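Local coordinates for organic hydroperoxide resistance protein (Deinococcus radiodurans, PDB 1USP) that probably reduces organic hydroperoxides with a reactive cysteine pair, as in other members of the OsmC/Ohr family, and so protects the cell from peroxide damage, at residues B[75-80]-B[100-105]; B[95-100]-B[134-139]. All blocks are in the same frame, centred on the assembly; numbering follows the deposited sequence.

Contact 1 (B[75-80]-B[100-105]); sequences ADSTIT and GHFPGL
T78 and H101 stand side by side on one face of the sheet where the antiparallel hairpin of strands 78-86 and 93-101 comes to its open end. As the hydrogen-bonded pair they exchange two backbone bonds, T78 N to H101 O at 3.0 Å and H101 N to T78 O at 2.9 Å. The threonine hydroxyl lies between its own backbone N and carbonyl carbon (chi1 54°), which brings OG1 alongside H101 CB at 3.5 Å. On the other face I79 pairs with G100, whose bare CA receives the methyl CD1 at 3.7 Å; the same methyl approaches F102 CZ, the two side chains crossing at a slant above helices 46-69 and 107-120. Beyond the ladder the strands part into loops, F102 to L105 forming a type II turn. There D76 lays its carboxylate along the proline ring of P103, D76 OD1 3.5 Å from P103 CG, the two side chains running opposite ways. S77 OG, hydrogen-bonded to the carbonyl of P74, lies 3.5 Å from F102 CD2.

Contact 2 (B[95-100]-B[134-139]); sequences DVELEG and RLKVRE
The carboxylate of E97 comes up obliquely to the guanidinium of R134, the two planes turned 82° from each other. E97 OE2 is 3.7 Å from R134 NH1, a long salt bridge of charge alone, since no N-H points at the oxygen. Over one face of the same guanidinium lies K136 CD, a neighbour within 134-139, 3.2 Å above the plane and over its centre. K136 bends along its chain and brings NZ to 3.4 Å from the same E97 OE2, a salt bridge with a weak hydrogen bond, so one carboxylate oxygen serves two cations. The second guanidinium, that of R138, meets E99 OE2 at its edge and in its plane, but the NH1 to OE2 salt bridge is again long, at 3.9 Å. With CG anti to its backbone N (chi1 -176°), E99 runs out extended across the arginine's aliphatic part. Beneath these charges the two segments run parallel and are joined by five backbone bonds, from R134 N to V96 O through R138 N to G100 O. On the opposite face L98 CD1 touches L135 CD2 at 3.9 Å. Strand 93-101 is the middle strand, between 78-86 and 133-137, and its leucine face packs on helices 46-69 and 107-120.

Contacts 1 and 2 share G100 and show how a central strand pairs on both flanks: 93-101 pairs antiparallel with 78-86 in contact 1 and parallel with 133-137 in contact 2. Their centres lie 11 Å apart. A probable backbone bond from E99 N to T80 O, 2.9 Å, continues the ladder of contact 1 beside contact 2, and a probable hydrogen bond links H101 ND1 to R138 O at 3.1 Å. A glycerol, probably from the crystallisation liquor, is bound beside H101 and V137 and hydrogen-bonded to R138 O. Outward from 78-86 the sheet runs on into a strand of the other subunit. F58 of helix 46-69, which follows C57 of the C57-C121 disulfide in sequence, touches I79, L98 and L135.

Contact 1 (B[75-80]-B[100-105])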
ATOM      1  N   ALA B  75      11.129 -12.295 -18.102  1.00 43.23           N
ATOM      2  CA  ALA B  75      11.656 -11.047 -17.543  1.00 42.85           C
ATOM      3  C   ALA B  75      10.770  -9.823 -17.820  1.00 41.62           C
ATOM      4  O   ALA B  75      10.810  -8.833 -17.082  1.00 42.21           O
ATOM      5  CB  ALA B  75      13.074 -10.801 -18.084  1.00 43.62           C
ATOM      6  N   ASP B  76       9.981  -9.901 -18.885  1.00 39.54           N
ATOM      7  CA  ASP B  76       9.053  -8.832 -19.264  1.00 38.04           C
ATOM      8  C   ASP B  76       7.621  -9.090 -18.781  1.00 33.28           C
ATOM      9  O   ASP B  76       6.680  -8.500 -19.286  1.00 31.93           O
ATOM     10  CB  ASP B  76       9.080  -8.595 -20.793  1.00 41.00           C
ATOM     11  CG  ASP B  76       9.005  -9.892 -21.612  1.00 44.69           C
ATOM     12  OD1 ASP B  76       9.104 -11.004 -21.032  1.00 45.37           O
ATOM     13  OD2 ASP B  76       8.857  -9.884 -22.860  1.00 47.05           O
ATOM     14  N   SER B  77       7.463  -9.969 -17.798  1.00 30.65           N
ATOM     15  CA  SER B  77       6.157 -10.208 -17.178  1.00 28.10           C
ATOM     16  C   SER B  77       5.712  -8.978 -16.404  1.00 25.66           C
ATOM     17  O   SER B  77       6.547  -8.296 -15.807  1.00 24.29           O
ATOM     18  CB  SER B  77       6.227 -11.401 -16.238  1.00 28.72           C
ATOM     19  OG  SER B  77       6.573 -12.581 -16.948  1.00 29.63           O
ATOM     20  N   THR B  78       4.404  -8.712 -16.412  1.00 24.76           N
ATOM     21  CA  THR B  78       3.828  -7.573 -15.691  1.00 25.07           C
ATOM     22  C   THR B  78       2.678  -8.004 -14.800  1.00 23.96           C
ATOM     23  O   THR B  78       2.031  -9.029 -15.048  1.00 23.84           O
ATOM     24  CB  THR B  78       3.306  -6.515 -16.678  1.00 24.78           C
ATOM     25  OG1 THR B  78       2.398  -7.129 -17.600  1.00 23.22           O
ATOM     26  CG2 THR B  78       4.422  -5.959 -17.524  1.00 25.18           C
ATOM     27  N   ILE B  79       2.436  -7.212 -13.758  1.00 22.01           N
ATOM     28  CA  ILE B  79       1.264  -7.355 -12.899  1.00 21.40           C
ATOM     29  C   ILE B  79       0.569  -5.997 -12.867  1.00 20.83           C
ATOM     30  O   ILE B  79       1.204  -4.970 -12.621  1.00 22.25           O
ATOM     31  CB  ILE B  79       1.692  -7.754 -11.479  1.00 21.33           C
ATOM     32  CG1 ILE B  79       2.446  -9.097 -11.501  1.00 22.59           C
ATOM     33  CG2 ILE B  79       0.484  -7.796 -10.540  1.00 19.59           C
ATOM     34  CD1 ILE B  79       1.622 -10.277 -11.951  1.00 22.62           C
ATOM     35  N   THR B  80      -0.723  -5.987 -13.139  1.00 20.60           N
ATOM     36  CA  THR B  80      -1.505  -4.753 -13.103  1.00 22.06           C
ATOM     37  C   THR B  80      -2.502  -4.936 -11.989  1.00 21.05           C
ATOM     38  O   THR B  80      -3.227  -5.911 -11.980  1.00 23.46           O
ATOM     39  CB  THR B  80      -2.201  -4.522 -14.439  1.00 22.93           C
ATOM     40  OG1 THR B  80      -1.208  -4.353 -15.466  1.00 24.37           O
ATOM     41  CG2 THR B  80      -3.006  -3.210 -14.447  1.00 23.90           C
ATOM     42  N   GLY B 100      -1.920 -10.574 -14.448  1.00 24.00           N
ATOM     43  CA  GLY B 100      -0.561 -10.811 -14.881  1.00 23.82           C
ATOM     44  C   GLY B 100      -0.427 -11.194 -16.342  1.00 24.25           C
ATOM     45  O   GLY B 100      -1.241 -11.942 -16.889  1.00 24.91           O
ATOM     46  N   HIS B 101       0.613 -10.689 -16.978  1.00 24.69           N
ATOM     47  CA  HIS B 101       0.932 -11.063 -18.347  1.00 25.67           C
ATOM     48  C   HIS B 101       2.316 -11.699 -18.326  1.00 25.47           C
ATOM     49  O   HIS B 101       3.264 -11.090 -17.854  1.00 26.71           O
ATOM     50  CB  HIS B 101       0.920  -9.848 -19.253  1.00 25.84           C
ATOM     51  CG  HIS B 101       1.355 -10.150 -20.651  1.00 28.99           C
ATOM     52  ND1 HIS B 101       0.761 -11.131 -21.417  1.00 30.55           N
ATOM     53  CD2 HIS B 101       2.339  -9.618 -21.414  1.00 31.29           C
ATOM     54  CE1 HIS B 101       1.352 -11.182 -22.598  1.00 30.94           C
ATOM     55  NE2 HIS B 101       2.314 -10.278 -22.623  1.00 31.79           N
ATOM     56  N   PHE B 102       2.412 -12.932 -18.806  1.00 25.90           N
ATOM     57  CA  PHE B 102       3.654 -13.692 -18.771  1.00 27.47           C
ATOM     58  C   PHE B 102       4.020 -14.151 -20.187  1.00 30.15           C
ATOM     59  O   PHE B 102       3.650 -15.246 -20.589  1.00 30.15           O
ATOM     60  CB  PHE B 102       3.484 -14.902 -17.858  1.00 27.13           C
ATOM     61  CG  PHE B 102       3.026 -14.556 -16.461  1.00 27.73           C
ATOM     62  CD1 PHE B 102       1.673 -14.523 -16.147  1.00 28.45           C
ATOM     63  CD2 PHE B 102       3.947 -14.270 -15.462  1.00 28.47           C
ATOM     64  CE1 PHE B 102       1.230 -14.199 -14.845  1.00 27.31           C
ATOM     65  CE2 PHE B 102       3.516 -13.958 -14.166  1.00 27.02           C
ATOM     66  CZ  PHE B 102       2.148 -13.924 -13.864  1.00 26.18           C
ATOM     67  N   PRO B 103       4.740 -13.332 -20.942  1.00 32.58           N
ATOM     68  CA  PRO B 103       4.982 -13.631 -22.361  1.00 34.39           C
ATOM     69  C   PRO B 103       5.588 -15.022 -22.548  1.00 35.94           C
ATOM     70  O   PRO B 103       6.582 -15.336 -21.900  1.00 35.68           O
ATOM     71  CB  PRO B 103       5.975 -12.547 -22.786  1.00 34.54           C
ATOM     72  CG  PRO B 103       5.764 -11.445 -21.818  1.00 33.86           C
ATOM     73  CD  PRO B 103       5.399 -12.085 -20.518  1.00 32.87           C
ATOM     74  N   GLY B 104       4.960 -15.854 -23.377  1.00 38.11           N
ATOM     75  CA  GLY B 104       5.512 -17.157 -23.721  1.00 39.72           C
ATOM     76  C   GLY B 104       5.043 -18.326 -22.871  1.00 40.49           C
ATOM     77  O   GLY B 104       5.323 -19.477 -23.201  1.00 41.64           O
ATOM     78  N   LEU B 105       4.353 -18.048 -21.769  1.00 40.15           N
ATOM     79  CA  LEU B 105       3.764 -19.097 -20.950  1.00 39.74           C
ATOM     80  C   LEU B 105       2.361 -19.392 -21.432  1.00 39.55           C
ATOM     81  O   LEU B 105       1.713 -18.535 -22.019  1.00 39.89           O
ATOM     82  CB  LEU B 105       3.696 -18.655 -19.487  1.00 40.06           C
ATOM     83  CG  LEU B 105       5.000 -18.285 -18.789  1.00 41.07           C
ATOM     84  CD1 LEU B 105       4.770 -18.239 -17.280  1.00 41.48           C
ATOM     85  CD2 LEU B 105       6.129 -19.257 -19.132  1.00 42.34           C
TER

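Contact 2 (B[95-100]-B[134-139])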
ATOM      1  N   ASP B  95     -11.566  -2.987  -3.164  1.00 27.46           N
ATOM      2  CA  ASP B  95     -11.835  -4.106  -4.047  1.00 29.88           C
ATOM      3  C   ASP B  95     -10.601  -4.232  -4.939  1.00 27.09           C
ATOM      4  O   ASP B  95     -10.088  -3.228  -5.401  1.00 27.08           O
ATOM      5  CB  ASP B  95     -13.073  -3.739  -4.863  1.00 32.93           C
ATOM      6  CG  ASP B  95     -13.482  -4.805  -5.816  1.00 37.74           C
ATOM      7  OD1 ASP B  95     -13.729  -5.939  -5.358  1.00 40.50           O
ATOM      8  OD2 ASP B  95     -13.581  -4.599  -7.043  1.00 40.63           O
ATOM      9  N   VAL B  96     -10.109  -5.439  -5.176  1.00 25.14           N
ATOM     10  CA  VAL B  96      -8.862  -5.602  -5.917  1.00 24.33           C
ATOM     11  C   VAL B  96      -8.972  -6.625  -7.031  1.00 24.44           C
ATOM     12  O   VAL B  96      -9.553  -7.686  -6.836  1.00 25.30           O
ATOM     13  CB  VAL B  96      -7.704  -6.026  -4.976  1.00 24.49           C
ATOM     14  CG1 VAL B  96      -6.429  -6.275  -5.759  1.00 24.45           C
ATOM     15  CG2 VAL B  96      -7.497  -4.977  -3.879  1.00 23.42           C
ATOM     16  N   GLU B  97      -8.403  -6.279  -8.186  1.00 25.61           N
ATOM     17  CA  GLU B  97      -8.155  -7.187  -9.296  1.00 26.86           C
ATOM     18  C   GLU B  97      -6.671  -7.111  -9.673  1.00 25.85           C
ATOM     19  O   GLU B  97      -6.141  -6.026  -9.913  1.00 26.45           O
ATOM     20  CB  GLU B  97      -8.994  -6.792 -10.525  1.00 29.72           C
ATOM     21  CG  GLU B  97      -8.754  -7.666 -11.751  1.00 33.81           C
ATOM     22  CD  GLU B  97      -9.331  -7.061 -13.030  1.00 37.64           C
ATOM     23  OE1 GLU B  97      -8.575  -6.419 -13.801  1.00 37.73           O
ATOM     24  OE2 GLU B  97     -10.548  -7.235 -13.256  1.00 38.77           O
ATOM     25  N   LEU B  98      -6.016  -8.264  -9.724  1.00 23.52           N
ATOM     26  CA  LEU B  98      -4.638  -8.386 -10.165  1.00 23.46           C
ATOM     27  C   LEU B  98      -4.590  -9.181 -11.466  1.00 24.08           C
ATOM     28  O   LEU B  98      -5.108 -10.282 -11.509  1.00 25.55           O
ATOM     29  CB  LEU B  98      -3.823  -9.147  -9.123  1.00 23.15           C
ATOM     30  CG  LEU B  98      -3.784  -8.558  -7.716  1.00 23.57           C
ATOM     31  CD1 LEU B  98      -3.117  -9.534  -6.746  1.00 24.27           C
ATOM     32  CD2 LEU B  98      -3.042  -7.252  -7.748  1.00 25.35           C
ATOM     33  N   GLU B  99      -3.945  -8.632 -12.491  1.00 23.48           N
ATOM     34  CA  GLU B  99      -3.854  -9.257 -13.809  1.00 25.52           C
ATOM     35  C   GLU B  99      -2.406  -9.354 -14.267  1.00 23.89           C
ATOM     36  O   GLU B  99      -1.742  -8.341 -14.447  1.00 23.51           O
ATOM     37  CB  GLU B  99      -4.668  -8.455 -14.823  1.00 27.17           C
ATOM     38  CG  GLU B  99      -4.700  -9.084 -16.213  1.00 32.55           C
ATOM     39  CD  GLU B  99      -5.807  -8.506 -17.086  1.00 36.84           C
ATOM     40  OE1 GLU B  99      -6.964  -8.442 -16.627  1.00 38.72           O
ATOM     41  OE2 GLU B  99      -5.525  -8.107 -18.226  1.00 38.81           O
ATOM     42  N   GLY B 100      -1.920 -10.574 -14.448  1.00 24.00           N
ATOM     43  CA  GLY B 100      -0.561 -10.811 -14.881  1.00 23.82           C
ATOM     44  C   GLY B 100      -0.427 -11.194 -16.342  1.00 24.25           C
ATOM     45  O   GLY B 100      -1.241 -11.942 -16.889  1.00 24.91           O
ATOM     46  N   ARG B 134      -9.412 -10.742  -6.896  1.00 28.47           N
ATOM     47  CA  ARG B 134      -9.610 -11.556  -8.084  1.00 28.92           C
ATOM     48  C   ARG B 134      -8.323 -11.621  -8.909  1.00 27.01           C
ATOM     49  O   ARG B 134      -7.766 -10.588  -9.250  1.00 25.69           O
ATOM     50  CB  ARG B 134     -10.727 -10.926  -8.912  1.00 30.08           C
ATOM     51  CG  ARG B 134     -11.142 -11.757 -10.078  1.00 31.17           C
ATOM     52  CD  ARG B 134     -12.331 -11.215 -10.800  1.00 31.57           C
ATOM     53  NE  ARG B 134     -12.460 -11.860 -12.108  1.00 30.75           N
ATOM     54  CZ  ARG B 134     -12.830 -11.249 -13.227  1.00 31.07           C
ATOM     55  NH1 ARG B 134     -13.079  -9.940 -13.248  1.00 30.94           N
ATOM     56  NH2 ARG B 134     -12.917 -11.960 -14.350  1.00 30.87           N
ATOM     57  N   LEU B 135      -7.871 -12.835  -9.219  1.00 26.92           N
ATOM     58  CA  LEU B 135      -6.678 -13.092 -10.021  1.00 26.83           C
ATOM     59  C   LEU B 135      -7.028 -13.392 -11.485  1.00 28.37           C
ATOM     60  O   LEU B 135      -7.854 -14.265 -11.764  1.00 29.67           O
ATOM     61  CB  LEU B 135      -5.925 -14.299  -9.451  1.00 26.88           C
ATOM     62  CG  LEU B 135      -5.458 -14.208  -8.000  1.00 27.34           C
ATOM     63  CD1 LEU B 135      -4.603 -15.420  -7.629  1.00 28.30           C
ATOM     64  CD2 LEU B 135      -4.713 -12.912  -7.742  1.00 27.35           C
ATOM     65  N   LYS B 136      -6.385 -12.673 -12.402  1.00 28.01           N
ATOM     66  CA  LYS B 136      -6.600 -12.812 -13.841  1.00 28.97           C
ATOM     67  C   LYS B 136      -5.269 -12.931 -14.574  1.00 27.98           C
ATOM     68  O   LYS B 136      -4.256 -12.381 -14.150  1.00 23.87           O
ATOM     69  CB  LYS B 136      -7.354 -11.619 -14.451  1.00 29.52           C
ATOM     70  CG  LYS B 136      -8.455 -11.003 -13.614  1.00 33.02           C
ATOM     71  CD  LYS B 136      -9.798 -11.015 -14.324  1.00 35.98           C
ATOM     72  CE  LYS B 136      -9.783 -10.355 -15.706  1.00 37.92           C
ATOM     73  NZ  LYS B 136     -10.892  -9.345 -15.873  1.00 38.35           N
ATOM     74  N   VAL B 137      -5.305 -13.658 -15.686  1.00 28.72           N
ATOM     75  CA  VAL B 137      -4.197 -13.757 -16.611  1.00 29.81           C
ATOM     76  C   VAL B 137      -4.589 -13.067 -17.927  1.00 32.12           C
ATOM     77  O   VAL B 137      -5.715 -13.178 -18.403  1.00 32.52           O
ATOM     78  CB  VAL B 137      -3.826 -15.232 -16.870  1.00 30.36           C
ATOM     79  CG1 VAL B 137      -2.860 -15.351 -18.039  1.00 31.47           C
ATOM     80  CG2 VAL B 137      -3.208 -15.856 -15.625  1.00 30.43           C
ATOM     81  N   ARG B 138      -3.615 -12.401 -18.520  1.00 33.61           N
ATOM     82  CA  ARG B 138      -3.788 -11.567 -19.693  1.00 35.95           C
ATOM     83  C   ARG B 138      -3.065 -12.201 -20.870  1.00 36.76           C
ATOM     84  O   ARG B 138      -1.907 -12.581 -20.749  1.00 35.51           O
ATOM     85  CB  ARG B 138      -3.148 -10.226 -19.382  1.00 37.24           C
ATOM     86  CG  ARG B 138      -3.027  -9.236 -20.517  1.00 39.51           C
ATOM     87  CD  ARG B 138      -3.140  -7.830 -19.993  1.00 41.93           C
ATOM     88  NE  ARG B 138      -1.905  -7.064 -20.003  1.00 45.16           N
ATOM     89  CZ  ARG B 138      -1.701  -5.974 -19.256  1.00 45.28           C
ATOM     90  NH1 ARG B 138      -2.627  -5.535 -18.403  1.00 44.85           N
ATOM     91  NH2 ARG B 138      -0.549  -5.328 -19.348  1.00 45.99           N
ATOM     92  N   GLU B 139      -3.753 -12.292 -22.003  1.00 39.58           N
ATOM     93  CA  GLU B 139      -3.191 -12.863 -23.229  1.00 41.91           C
ATOM     94  C   GLU B 139      -2.098 -11.985 -23.838  1.00 41.47           C
ATOM     95  O   GLU B 139      -2.227 -10.755 -23.952  1.00 40.41           O
ATOM     96  CB  GLU B 139      -4.294 -13.122 -24.267  1.00 43.86           C
ATOM     97  CG  GLU B 139      -4.756 -14.574 -24.306  1.00 47.88           C
ATOM     98  CD  GLU B 139      -3.865 -15.439 -25.175  1.00 51.39           C
ATOM     99  OE1 GLU B 139      -3.049 -16.209 -24.631  1.00 53.25           O
ATOM    100  OE2 GLU B 139      -3.973 -15.334 -26.408  1.00 53.38           O
ATOM    101  OXT GLU B 139      -1.065 -12.531 -24.235  1.00 42.78           O
TER